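PDB 6N39: dephospho-CoA kinase from Mycobacterium paratuberculosis, which probably catalyses the last step of coenzyme A biosynthesis, the ATP-dependent phosphorylation of the 3'-hydroxyl of dephospho-CoA. Local coordinates for residues A[10-15]-A[132-137]; A[137-142]-A[180-185]; A[144-149]-A[162-167]. One frame throughout, in Å; residues are numbered along the deposited sequence.

Contact 1: A[10-15]-A[132-137]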
ATOM      1  N   LEU A  10       8.087   8.856   6.444  1.00 39.53           N
ATOM      2  CA  LEU A  10       7.340   7.624   6.244  1.00 35.96           C
ATOM      3  C   LEU A  10       6.159   7.582   7.208  1.00 44.89           C
ATOM      4  O   LEU A  10       6.321   7.828   8.410  1.00 40.00           O
ATOM      5  CB  LEU A  10       8.256   6.415   6.455  1.00 30.41           C
ATOM      6  CG  LEU A  10       7.570   5.048   6.502  1.00 34.98           C
ATOM      7  CD1 LEU A  10       6.977   4.740   5.109  1.00 37.42           C
ATOM      8  CD2 LEU A  10       8.544   3.962   6.922  1.00 35.85           C
ATOM      9  N   ARG A  11       4.961   7.303   6.683  1.00 38.11           N
ATOM     10  CA  ARG A  11       3.745   7.220   7.493  1.00 36.95           C
ATOM     11  C   ARG A  11       3.221   5.795   7.478  1.00 40.41           C
ATOM     12  O   ARG A  11       3.188   5.148   6.429  1.00 49.25           O
ATOM     13  CB  ARG A  11       2.646   8.154   6.981  1.00 39.87           C
ATOM     14  CG  ARG A  11       2.973   9.629   7.091  1.00 50.61           C
ATOM     15  CD  ARG A  11       2.067  10.470   6.202  1.00 70.79           C
ATOM     16  NE  ARG A  11       0.654  10.417   6.589  1.00 82.01           N
ATOM     17  CZ  ARG A  11      -0.312   9.869   5.852  1.00 81.71           C
ATOM     18  NH1 ARG A  11      -0.024   9.310   4.674  1.00 76.29           N
ATOM     19  NH2 ARG A  11      -1.567   9.885   6.290  1.00 73.24           N
ATOM     20  N   ILE A  12       2.810   5.307   8.640  1.00 36.07           N
ATOM     21  CA  ILE A  12       2.328   3.942   8.783  1.00 33.09           C
ATOM     22  C   ILE A  12       0.943   3.998   9.408  1.00 40.72           C
ATOM     23  O   ILE A  12       0.771   4.575  10.487  1.00 40.58           O
ATOM     24  CB  ILE A  12       3.284   3.092   9.635  1.00 34.14           C
ATOM     25  CG1 ILE A  12       4.677   3.048   8.985  1.00 35.62           C
ATOM     26  CG2 ILE A  12       2.731   1.680   9.815  1.00 39.14           C
ATOM     27  CD1 ILE A  12       5.695   2.303   9.826  1.00 41.14           C
ATOM     28  N   GLY A  13      -0.042   3.398   8.746  1.00 39.03           N
ATOM     29  CA  GLY A  13      -1.352   3.240   9.378  1.00 38.35           C
ATOM     30  C   GLY A  13      -1.339   2.034  10.310  1.00 40.35           C
ATOM     31  O   GLY A  13      -0.768   0.991   9.996  1.00 43.31           O
ATOM     32  N   LEU A  14      -1.975   2.188  11.473  1.00 39.76           N
ATOM     33  CA  LEU A  14      -2.019   1.139  12.485  1.00 37.65           C
ATOM     34  C   LEU A  14      -3.451   0.962  12.967  1.00 42.60           C
ATOM     35  O   LEU A  14      -4.127   1.950  13.285  1.00 46.30           O
ATOM     36  CB  LEU A  14      -1.113   1.472  13.675  1.00 38.92           C
ATOM     37  CG  LEU A  14      -1.256   0.559  14.910  1.00 49.25           C
ATOM     38  CD1 LEU A  14      -0.738  -0.829  14.610  1.00 51.16           C
ATOM     39  CD2 LEU A  14      -0.519   1.130  16.100  1.00 61.72           C
ATOM     40  N   THR A  15      -3.917  -0.287  13.025  1.00 40.71           N
ATOM     41  CA  THR A  15      -5.268  -0.536  13.515  1.00 48.08           C
ATOM     42  C   THR A  15      -5.357  -1.959  14.061  1.00 43.88           C
ATOM     43  O   THR A  15      -4.365  -2.686  14.136  1.00 47.22           O
ATOM     44  CB  THR A  15      -6.314  -0.246  12.416  1.00 44.12           C
ATOM     45  OG1 THR A  15      -7.590   0.010  13.012  1.00 47.84           O
ATOM     46  CG2 THR A  15      -6.456  -1.395  11.414  1.00 43.94           C
ATOM     47  N   PHE A 132      -2.080   4.951   2.918  1.00 35.64           N
ATOM     48  CA  PHE A 132      -0.778   4.814   3.573  1.00 29.81           C
ATOM     49  C   PHE A 132       0.205   3.999   2.740  1.00 32.35           C
ATOM     50  O   PHE A 132      -0.187   3.075   2.026  1.00 33.77           O
ATOM     51  CB  PHE A 132      -0.913   4.151   4.950  1.00 32.16           C
ATOM     52  CG  PHE A 132      -1.718   4.960   5.927  1.00 37.03           C
ATOM     53  CD1 PHE A 132      -1.103   5.893   6.748  1.00 39.19           C
ATOM     54  CD2 PHE A 132      -3.079   4.807   6.001  1.00 36.63           C
ATOM     55  CE1 PHE A 132      -1.839   6.650   7.626  1.00 40.90           C
ATOM     56  CE2 PHE A 132      -3.831   5.564   6.883  1.00 41.87           C
ATOM     57  CZ  PHE A 132      -3.202   6.483   7.696  1.00 42.14           C
ATOM     58  N   PRO A 133       1.501   4.321   2.829  1.00 34.70           N
ATOM     59  CA  PRO A 133       2.527   3.470   2.196  1.00 32.70           C
ATOM     60  C   PRO A 133       2.687   2.106   2.863  1.00 34.30           C
ATOM     61  O   PRO A 133       3.301   1.209   2.268  1.00 29.01           O
ATOM     62  CB  PRO A 133       3.821   4.298   2.327  1.00 36.28           C
ATOM     63  CG  PRO A 133       3.526   5.392   3.297  1.00 41.69           C
ATOM     64  CD  PRO A 133       2.028   5.583   3.374  1.00 30.86           C
ATOM     65  N   LEU A 134       2.148   1.922   4.066  1.00 30.63           N
ATOM     66  CA  LEU A 134       2.304   0.688   4.819  1.00 31.15           C
ATOM     67  C   LEU A 134       1.256   0.673   5.926  1.00 31.96           C
ATOM     68  O   LEU A 134       1.065   1.678   6.604  1.00 34.31           O
ATOM     69  CB  LEU A 134       3.703   0.600   5.423  1.00 31.46           C
ATOM     70  CG  LEU A 134       4.134  -0.701   6.080  1.00 36.21           C
ATOM     71  CD1 LEU A 134       4.458  -1.735   5.014  1.00 29.84           C
ATOM     72  CD2 LEU A 134       5.349  -0.427   6.957  1.00 38.01           C
ATOM     73  N   VAL A 135       0.599  -0.468   6.114  1.00 29.17           N
ATOM     74  CA  VAL A 135      -0.430  -0.623   7.131  1.00 32.34           C
ATOM     75  C   VAL A 135      -0.082  -1.832   7.997  1.00 32.83           C
ATOM     76  O   VAL A 135       0.184  -2.925   7.475  1.00 34.15           O
ATOM     77  CB  VAL A 135      -1.833  -0.774   6.502  1.00 34.03           C
ATOM     78  CG1 VAL A 135      -2.892  -1.037   7.569  1.00 31.94           C
ATOM     79  CG2 VAL A 135      -2.224   0.498   5.705  1.00 32.02           C
ATOM     80  N   VAL A 136      -0.075  -1.625   9.317  1.00 30.88           N
ATOM     81  CA  VAL A 136       0.148  -2.678  10.307  1.00 34.87           C
ATOM     82  C   VAL A 136      -1.160  -2.930  11.043  1.00 36.69           C
ATOM     83  O   VAL A 136      -1.791  -1.992  11.549  1.00 38.33           O
ATOM     84  CB  VAL A 136       1.250  -2.294  11.310  1.00 39.48           C
ATOM     85  CG1 VAL A 136       1.509  -3.449  12.289  1.00 34.86           C
ATOM     86  CG2 VAL A 136       2.501  -1.949  10.582  1.00 36.02           C
ATOM     87  N   ILE A 137      -1.578  -4.184  11.109  1.00 34.77           N
ATOM     88  CA  ILE A 137      -2.789  -4.522  11.843  1.00 38.12           C
ATOM     89  C   ILE A 137      -2.447  -5.614  12.839  1.00 40.01           C
ATOM     90  O   ILE A 137      -1.826  -6.618  12.472  1.00 39.49           O
ATOM     91  CB  ILE A 137      -3.927  -4.950  10.902  1.00 37.69           C
ATOM     92  CG1 ILE A 137      -4.121  -3.870   9.829  1.00 39.02           C
ATOM     93  CG2 ILE A 137      -5.200  -5.170  11.697  1.00 40.79           C
ATOM     94  CD1 ILE A 137      -5.352  -4.021   8.987  1.00 33.97           C
TER
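The phenyl ring of Phe132 lies flat over the backbone of Gly13, whose CA sits above the ring centre, 3.7 Å from the centroid and only 10° off the normal. Glycine suits this place because no side chain stands between strand and ring, so a CH-pi contact can form directly with the backbone. Phe132 is set there with CG anti to its carbonyl carbon (chi1 -64°). Phe132 also lies over a face of the Arg11 guanidinium, toward that group's rim, with Phe132 CE1 3.5 Å from Arg11 NH2 and the planes 18° apart. The charge itself is met by Glu118 on the next strand, through a salt bridge from NE. Pro133, which has no N-H to offer, rests CG 3.2 Å from Arg11 O.

From Gly13 onward the backbones pair as parallel strands. Gly13 is gripped from both its polar atoms: its N donates to Leu134 O at 3.0 Å, and its O accepts from Val136 N at 2.8 Å. Thr15 N then donates to Val136 O. Beta-branched residues fill both faces, Ile12 CG2 meeting Val136 CG2 at 3.7 Å on one and Thr15 CG2 lying 3.7 Å from Ile137 CD1 on the other, while Thr15 OG1 turns to Ile120 O.

This is the centre of the parallel sheet of a P-loop kinase, where strand 10-16 runs into the predicted ATP-binding loop. Backbone bonds in a nearly wholly buried, apolar setting are consistent with a firm base for that loop, with the charge of Arg11 kept at the partly exposed margin.

Contact 2: A[137-142]-A[180-185]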
ATOM      1  N   ILE A 137      -1.578  -4.184  11.109  1.00 34.77           N
ATOM      2  CA  ILE A 137      -2.789  -4.522  11.843  1.00 38.12           C
ATOM      3  C   ILE A 137      -2.447  -5.614  12.839  1.00 40.01           C
ATOM      4  O   ILE A 137      -1.826  -6.618  12.472  1.00 39.49           O
ATOM      5  CB  ILE A 137      -3.927  -4.950  10.902  1.00 37.69           C
ATOM      6  CG1 ILE A 137      -4.121  -3.870   9.829  1.00 39.02           C
ATOM      7  CG2 ILE A 137      -5.200  -5.170  11.697  1.00 40.79           C
ATOM      8  CD1 ILE A 137      -5.352  -4.021   8.987  1.00 33.97           C
ATOM      9  N   VAL A 138      -2.818  -5.401  14.105  1.00 39.35           N
ATOM     10  CA  VAL A 138      -2.580  -6.373  15.161  1.00 41.11           C
ATOM     11  C   VAL A 138      -3.852  -7.185  15.345  1.00 47.37           C
ATOM     12  O   VAL A 138      -4.963  -6.661  15.193  1.00 45.94           O
ATOM     13  CB  VAL A 138      -2.130  -5.689  16.471  1.00 44.11           C
ATOM     14  CG1 VAL A 138      -3.186  -4.728  16.999  1.00 44.17           C
ATOM     15  CG2 VAL A 138      -1.801  -6.717  17.510  1.00 42.19           C
ATOM     16  N   TYR A 139      -3.698  -8.480  15.613  1.00 40.05           N
ATOM     17  CA  TYR A 139      -4.847  -9.337  15.870  1.00 44.44           C
ATOM     18  C   TYR A 139      -4.495 -10.311  16.985  1.00 52.32           C
ATOM     19  O   TYR A 139      -3.344 -10.399  17.420  1.00 49.38           O
ATOM     20  CB  TYR A 139      -5.296 -10.092  14.605  1.00 50.92           C
ATOM     21  CG  TYR A 139      -4.299 -11.131  14.138  1.00 53.64           C
ATOM     22  CD1 TYR A 139      -3.191 -10.756  13.396  1.00 52.17           C
ATOM     23  CD2 TYR A 139      -4.465 -12.487  14.448  1.00 52.25           C
ATOM     24  CE1 TYR A 139      -2.265 -11.689  12.967  1.00 58.71           C
ATOM     25  CE2 TYR A 139      -3.543 -13.435  14.023  1.00 54.53           C
ATOM     26  CZ  TYR A 139      -2.445 -13.024  13.276  1.00 64.57           C
ATOM     27  OH  TYR A 139      -1.512 -13.939  12.833  1.00 61.41           O
ATOM     28  N   ALA A 140      -5.504 -11.047  17.445  1.00 53.92           N
ATOM     29  CA  ALA A 140      -5.336 -12.003  18.529  1.00 54.99           C
ATOM     30  C   ALA A 140      -6.506 -12.971  18.511  1.00 64.31           C
ATOM     31  O   ALA A 140      -7.596 -12.631  18.037  1.00 62.78           O
ATOM     32  CB  ALA A 140      -5.254 -11.310  19.895  1.00 54.34           C
ATOM     33  N   ASP A 141      -6.269 -14.175  19.042  1.00 66.12           N
ATOM     34  CA  ASP A 141      -7.332 -15.167  19.161  1.00 77.47           C
ATOM     35  C   ASP A 141      -8.526 -14.566  19.890  1.00 74.26           C
ATOM     36  O   ASP A 141      -8.366 -13.810  20.852  1.00 67.69           O
ATOM     37  CB  ASP A 141      -6.848 -16.414  19.915  1.00 89.42           C
ATOM     38  CG  ASP A 141      -5.611 -17.051  19.290  1.00 93.98           C
ATOM     39  OD1 ASP A 141      -4.820 -17.662  20.045  1.00 94.63           O
ATOM     40  OD2 ASP A 141      -5.425 -16.940  18.060  1.00 93.73           O
ATOM     41  N   VAL A 142      -9.731 -14.909  19.426  1.00 76.69           N
ATOM     42  CA  VAL A 142     -10.928 -14.313  20.006  1.00 81.96           C
ATOM     43  C   VAL A 142     -11.025 -14.618  21.497  1.00 81.41           C
ATOM     44  O   VAL A 142     -11.494 -13.780  22.280  1.00 83.98           O
ATOM     45  CB  VAL A 142     -12.187 -14.777  19.246  1.00 87.55           C
ATOM     46  CG1 VAL A 142     -12.322 -16.296  19.288  1.00 92.07           C
ATOM     47  CG2 VAL A 142     -13.426 -14.118  19.829  1.00 86.59           C
ATOM     48  N   TRP A 180       0.795  -8.178   9.313  1.00 35.67           N
ATOM     49  CA  TRP A 180      -0.290  -8.865  10.009  1.00 37.46           C
ATOM     50  C   TRP A 180       0.346  -9.454  11.260  1.00 45.51           C
ATOM     51  O   TRP A 180       1.068 -10.449  11.180  1.00 43.22           O
ATOM     52  CB  TRP A 180      -0.869  -9.935   9.089  1.00 41.50           C
ATOM     53  CG  TRP A 180      -2.038 -10.714   9.577  1.00 46.26           C
ATOM     54  CD1 TRP A 180      -2.128 -12.071   9.678  1.00 51.52           C
ATOM     55  CD2 TRP A 180      -3.308 -10.196   9.983  1.00 49.11           C
ATOM     56  NE1 TRP A 180      -3.371 -12.431  10.141  1.00 57.47           N
ATOM     57  CE2 TRP A 180      -4.114 -11.296  10.336  1.00 49.55           C
ATOM     58  CE3 TRP A 180      -3.839  -8.908  10.094  1.00 47.18           C
ATOM     59  CZ2 TRP A 180      -5.415 -11.147  10.795  1.00 52.20           C
ATOM     60  CZ3 TRP A 180      -5.129  -8.763  10.543  1.00 45.56           C
ATOM     61  CH2 TRP A 180      -5.905  -9.876  10.889  1.00 49.43           C
ATOM     62  N   LEU A 181       0.082  -8.849  12.416  1.00 43.54           N
ATOM     63  CA  LEU A 181       0.917  -9.044  13.594  1.00 39.22           C
ATOM     64  C   LEU A 181       0.105  -9.696  14.711  1.00 43.84           C
ATOM     65  O   LEU A 181      -0.873  -9.119  15.197  1.00 44.78           O
ATOM     66  CB  LEU A 181       1.501  -7.694  14.009  1.00 41.97           C
ATOM     67  CG  LEU A 181       2.809  -7.656  14.757  1.00 45.31           C
ATOM     68  CD1 LEU A 181       3.412  -6.270  14.665  1.00 46.44           C
ATOM     69  CD2 LEU A 181       2.515  -8.030  16.193  1.00 46.62           C
ATOM     70  N   ASP A 182       0.526 -10.893  15.124  1.00 46.00           N
ATOM     71  CA  ASP A 182      -0.227 -11.716  16.062  1.00 50.85           C
ATOM     72  C   ASP A 182       0.152 -11.337  17.490  1.00 49.61           C
ATOM     73  O   ASP A 182       1.318 -11.449  17.880  1.00 49.78           O
ATOM     74  CB  ASP A 182       0.043 -13.200  15.794  1.00 48.45           C
ATOM     75  CG  ASP A 182      -0.820 -14.135  16.654  1.00 65.07           C
ATOM     76  OD1 ASP A 182      -1.517 -13.676  17.583  1.00 68.37           O
ATOM     77  OD2 ASP A 182      -0.796 -15.354  16.397  1.00 71.25           O
ATOM     78  N   ASN A 183      -0.834 -10.887  18.266  1.00 42.61           N
ATOM     79  CA  ASN A 183      -0.609 -10.533  19.663  1.00 47.32           C
ATOM     80  C   ASN A 183      -1.374 -11.488  20.572  1.00 51.57           C
ATOM     81  O   ASN A 183      -2.066 -11.061  21.502  1.00 48.74           O
ATOM     82  CB  ASN A 183      -1.014  -9.076  19.932  1.00 44.54           C
ATOM     83  CG  ASN A 183      -0.736  -8.635  21.369  1.00 51.69           C
ATOM     84  OD1 ASN A 183       0.235  -9.071  21.986  1.00 51.49           O
ATOM     85  ND2 ASN A 183      -1.607  -7.789  21.912  1.00 45.62           N
ATOM     86  N   SER A 184      -1.255 -12.791  20.314  1.00 60.29           N
ATOM     87  CA  SER A 184      -1.876 -13.771  21.197  1.00 64.17           C
ATOM     88  C   SER A 184      -1.016 -14.117  22.405  1.00 61.55           C
ATOM     89  O   SER A 184      -1.519 -14.769  23.324  1.00 63.93           O
ATOM     90  CB  SER A 184      -2.201 -15.058  20.432  1.00 65.73           C
ATOM     91  OG  SER A 184      -3.160 -14.833  19.414  1.00 65.62           O
ATOM     92  N   GLY A 185       0.247 -13.706  22.432  1.00 57.15           N
ATOM     93  CA  GLY A 185       1.187 -14.093  23.470  1.00 58.26           C
ATOM     94  C   GLY A 185       1.364 -13.045  24.547  1.00 60.68           C
ATOM     95  O   GLY A 185       0.459 -12.255  24.838  1.00 61.52           O
TER
HETATM   96  O   HOH W   1       0.807 -13.340  11.345  1.00 57.33           O
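Strands 137-139 and 180-182 run parallel, 4.8 Å apart at closest approach with their directions 31° apart, and backbone bonds join them from Leu181 N to Ile137 O and from Tyr139 N to Leu181 O. A third follows, Asn183 N lying 2.7 Å from Tyr139 O. The side chains of Tyr139 and Trp180 form an offset stack on one face of this pair, the phenol ring over the five-membered ring of the indole, centroids 3.9 Å apart and planes at 13°. Large flat rings suit this partly exposed sheet edge, covering one another while keeping OH and N-H at their rims. In Tyr139, chi1 68° sets CG between the backbone N and the carbonyl carbon; from there the ring lies between Trp180 and Asp182, whose CA is 3.9 Å from the phenol centroid. A water 2.8 Å from Tyr139 OH donates to Trp180 O, tying the tyrosine to the backbone of the neighbouring strand.

At the end of the strands, Ser184 OG links both segments. It accepts from Asp141 N at 3.2 Å and donates to the syn lone pair of Asp182 OD1 at 2.7 Å; a hydroxyl, able to do both at once, suits the place. On the other face, Val138 CG2 packs against Asn183 CB at 3.5 Å, while Asn183 ND2 bonds Ala20 O in the predicted ATP-binding loop.

Strand 179-182 is an edge strand of the five-stranded sheet. Helices 22-31 and 187-210 cover the face of Val138 and Leu181, and helix 170-176 lies against Ile137 and Trp180, with Arg174 in a cation-pi contact with the indole.

Contact 3: A[144-149]-A[162-167]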
ATOM      1  N   VAL A 144      -8.539 -14.881  23.582  1.00 76.96           N
ATOM      2  CA  VAL A 144      -7.613 -13.973  24.253  1.00 68.38           C
ATOM      3  C   VAL A 144      -8.215 -12.577  24.352  1.00 69.91           C
ATOM      4  O   VAL A 144      -8.184 -11.942  25.415  1.00 69.00           O
ATOM      5  CB  VAL A 144      -6.258 -13.955  23.522  1.00 77.83           C
ATOM      6  CG1 VAL A 144      -5.391 -12.806  24.017  1.00 68.40           C
ATOM      7  CG2 VAL A 144      -5.535 -15.286  23.692  1.00 83.44           C
ATOM      8  N   ARG A 145      -8.756 -12.069  23.241  1.00 69.95           N
ATOM      9  CA  ARG A 145      -9.373 -10.746  23.251  1.00 73.73           C
ATOM     10  C   ARG A 145     -10.490 -10.676  24.281  1.00 78.92           C
ATOM     11  O   ARG A 145     -10.615  -9.680  25.012  1.00 68.69           O
ATOM     12  CB  ARG A 145      -9.907 -10.407  21.858  1.00 61.10           C
ATOM     13  CG  ARG A 145      -8.834 -10.414  20.770  1.00 57.14           C
ATOM     14  CD  ARG A 145      -9.452 -10.301  19.384  1.00 61.13           C
ATOM     15  NE  ARG A 145     -10.184  -9.051  19.227  1.00 60.89           N
ATOM     16  CZ  ARG A 145     -11.033  -8.803  18.238  1.00 58.39           C
ATOM     17  NH1 ARG A 145     -11.263  -9.725  17.318  1.00 56.01           N
ATOM     18  NH2 ARG A 145     -11.652  -7.634  18.177  1.00 56.57           N
ATOM     19  N   LEU A 146     -11.304 -11.733  24.354  1.00 82.87           N
ATOM     20  CA  LEU A 146     -12.393 -11.788  25.321  1.00 86.59           C
ATOM     21  C   LEU A 146     -11.869 -11.742  26.745  1.00 83.39           C
ATOM     22  O   LEU A 146     -12.362 -10.967  27.571  1.00 81.27           O
ATOM     23  CB  LEU A 146     -13.217 -13.054  25.110  1.00 90.76           C
ATOM     24  CG  LEU A 146     -14.289 -12.970  24.036  1.00 94.77           C
ATOM     25  CD1 LEU A 146     -14.864 -14.351  23.788  1.00100.60           C
ATOM     26  CD2 LEU A 146     -15.367 -11.995  24.480  1.00101.62           C
ATOM     27  N   ARG A 147     -10.905 -12.614  27.067  1.00 88.33           N
ATOM     28  CA  ARG A 147     -10.335 -12.611  28.411  1.00 88.47           C
ATOM     29  C   ARG A 147      -9.802 -11.232  28.765  1.00 81.89           C
ATOM     30  O   ARG A 147     -10.044 -10.732  29.868  1.00 79.91           O
ATOM     31  CB  ARG A 147      -9.233 -13.665  28.529  1.00 88.29           C
ATOM     32  N   ARG A 148      -9.122 -10.578  27.822  1.00 74.86           N
ATOM     33  CA  ARG A 148      -8.545  -9.270  28.118  1.00 77.01           C
ATOM     34  C   ARG A 148      -9.629  -8.231  28.383  1.00 80.93           C
ATOM     35  O   ARG A 148      -9.536  -7.467  29.350  1.00 81.74           O
ATOM     36  CB  ARG A 148      -7.616  -8.834  26.984  1.00 75.82           C
ATOM     37  CG  ARG A 148      -6.415  -9.766  26.816  1.00 77.39           C
ATOM     38  CD  ARG A 148      -5.161  -9.049  26.296  1.00 83.12           C
ATOM     39  NE  ARG A 148      -5.132  -8.950  24.846  1.00 81.74           N
ATOM     40  CZ  ARG A 148      -4.158  -9.409  24.063  1.00 74.35           C
ATOM     41  NH1 ARG A 148      -3.082 -10.006  24.569  1.00 71.50           N
ATOM     42  NH2 ARG A 148      -4.264  -9.254  22.756  1.00 56.21           N
ATOM     43  N   LEU A 149     -10.690  -8.218  27.573  1.00 83.41           N
ATOM     44  CA  LEU A 149     -11.728  -7.205  27.757  1.00 82.05           C
ATOM     45  C   LEU A 149     -12.524  -7.449  29.037  1.00 87.65           C
ATOM     46  O   LEU A 149     -12.756  -6.519  29.820  1.00 84.04           O
ATOM     47  CB  LEU A 149     -12.652  -7.164  26.541  1.00 82.94           C
ATOM     48  CG  LEU A 149     -12.026  -6.593  25.261  1.00 81.80           C
ATOM     49  CD1 LEU A 149     -12.968  -6.818  24.104  1.00 85.94           C
ATOM     50  CD2 LEU A 149     -11.705  -5.110  25.399  1.00 69.86           C
ATOM     51  N   ALA A 162     -20.513  -8.633  21.628  1.00 87.61           N
ATOM     52  CA  ALA A 162     -21.267  -7.795  20.699  1.00 89.59           C
ATOM     53  C   ALA A 162     -20.400  -6.674  20.140  1.00 84.26           C
ATOM     54  O   ALA A 162     -20.436  -6.386  18.937  1.00 79.09           O
ATOM     55  CB  ALA A 162     -22.508  -7.228  21.388  1.00 90.03           C
ATOM     56  N   ARG A 163     -19.616  -6.027  21.005  1.00 85.64           N
ATOM     57  CA  ARG A 163     -18.725  -4.962  20.557  1.00 82.56           C
ATOM     58  C   ARG A 163     -17.707  -5.484  19.551  1.00 78.81           C
ATOM     59  O   ARG A 163     -17.368  -4.794  18.583  1.00 70.48           O
ATOM     60  CB  ARG A 163     -18.017  -4.339  21.761  1.00 91.26           C
ATOM     61  CG  ARG A 163     -18.902  -3.452  22.645  1.00102.74           C
ATOM     62  CD  ARG A 163     -18.226  -2.108  22.851  1.00108.52           C
ATOM     63  NE  ARG A 163     -17.649  -1.644  21.587  1.00112.69           N
ATOM     64  CZ  ARG A 163     -16.701  -0.716  21.481  1.00110.62           C
ATOM     65  NH1 ARG A 163     -16.244  -0.369  20.285  1.00104.67           N
ATOM     66  NH2 ARG A 163     -16.206  -0.140  22.568  1.00113.18           N
ATOM     67  N   ILE A 164     -17.207  -6.701  19.776  1.00 80.02           N
ATOM     68  CA  ILE A 164     -16.258  -7.321  18.856  1.00 70.59           C
ATOM     69  C   ILE A 164     -16.929  -7.614  17.522  1.00 75.52           C
ATOM     70  O   ILE A 164     -16.374  -7.331  16.453  1.00 69.60           O
ATOM     71  CB  ILE A 164     -15.677  -8.604  19.479  1.00 71.16           C
ATOM     72  CG1 ILE A 164     -14.685  -8.261  20.597  1.00 72.85           C
ATOM     73  CG2 ILE A 164     -15.034  -9.481  18.405  1.00 65.75           C
ATOM     74  CD1 ILE A 164     -14.157  -9.470  21.358  1.00 69.31           C
ATOM     75  N   ALA A 165     -18.135  -8.187  17.570  1.00 71.15           N
ATOM     76  CA  ALA A 165     -18.833  -8.572  16.350  1.00 71.55           C
ATOM     77  C   ALA A 165     -19.224  -7.364  15.509  1.00 71.73           C
ATOM     78  O   ALA A 165     -19.346  -7.482  14.285  1.00 73.22           O
ATOM     79  CB  ALA A 165     -20.075  -9.398  16.696  1.00 75.85           C
ATOM     80  N   ALA A 166     -19.429  -6.204  16.137  1.00 73.72           N
ATOM     81  CA  ALA A 166     -19.880  -5.029  15.400  1.00 74.89           C
ATOM     82  C   ALA A 166     -18.777  -4.379  14.567  1.00 68.46           C
ATOM     83  O   ALA A 166     -19.074  -3.457  13.803  1.00 69.99           O
ATOM     84  CB  ALA A 166     -20.466  -3.998  16.361  1.00 73.15           C
ATOM     85  N   GLN A 167     -17.528  -4.818  14.691  1.00 63.19           N
ATOM     86  CA  GLN A 167     -16.434  -4.245  13.927  1.00 59.21           C
ATOM     87  C   GLN A 167     -16.149  -5.104  12.697  1.00 57.30           C
ATOM     88  O   GLN A 167     -16.840  -6.087  12.420  1.00 60.40           O
ATOM     89  CB  GLN A 167     -15.172  -4.116  14.787  1.00 68.49           C
ATOM     90  CG  GLN A 167     -15.331  -3.325  16.078  1.00 73.68           C
ATOM     91  CD  GLN A 167     -14.004  -3.180  16.802  1.00 65.74           C
ATOM     92  OE1 GLN A 167     -13.279  -4.158  16.993  1.00 58.21           O
ATOM     93  NE2 GLN A 167     -13.668  -1.956  17.183  1.00 63.39           N
TER
HETATM   94  O   HOH W   2     -13.475  -6.765  16.351  1.00 50.57           O
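Apolar packing turns on Ile164, which extends from its helix towards Leu146 and Leu149. Its CD1 meets Leu149 CD1 at 4.0 Å and, a little farther off, Leu146 CD2 at 4.2 Å. Ile164 carries CG1 anti to its carbonyl carbon (chi1 -73°), and CD1 continues the chain outward as the tip that reaches the leucines. The CG1-CD1 arm of isoleucine is long enough to reach both leucines, which stand three residues apart along their helix, although the backbones stay well separated: the nearest CA atoms, those of Leu146 and Ile164, are 8.8 Å apart.

The two elements, helix 142-153 and helix 157-165, form a helical hairpin that follows the sheet strand 135-139. Its place beside the P-loop is consistent with the lid region of P-loop kinases, and Leu149 comes within about 4 Å, nearest atoms, of Gly19 in the predicted ATP site.

Charged and apolar groups meet where the guanidinium of Arg145 lies against the flank of Ile164, with CG1 over one of its faces. NH1 and NH2 of Arg145 each stand 3.9 Å from Ile164 CG2, a van der Waals contact that the flat, delocalised cation accepts readily.

Polar links pass through water rather than straight across. Arg145 NH2 donates to a water lying 2.7 Å away in the guanidinium plane, and this water is also 2.7 Å from Gln167 OE1 and near Ile164 O. Both polar side chains also hold the loop backbone at Ile18: Arg145 NH2 donates to its O, and Gln167 OE1 accepts from its N.

In the fold
Contacts 1 and 2 belong to one parallel sheet and share strand 135-139, meeting at Ile137; Thr15 O probably accepts a hydrogen bond from Val138 N where they join. Contact 1 lies in the buried centre, and its chemistry is backbone bonding, aliphatic packing and one phenylalanine ring against a glycine and a guanidinium. Contact 2, at the sheet edge and partly exposed, adds a ring-on-ring stack, a carboxylate, a hydroxyl and water. Contact 3 has left the sheet for two helices farther from the chain centre, and there no direct hydrogen bond crosses. It joins contact 2 through Arg148 NH2, which probably bonds Asn183 O. Each comes near the predicted ATP-binding residues, at Lys22, Gly21 and Gly19 respectively.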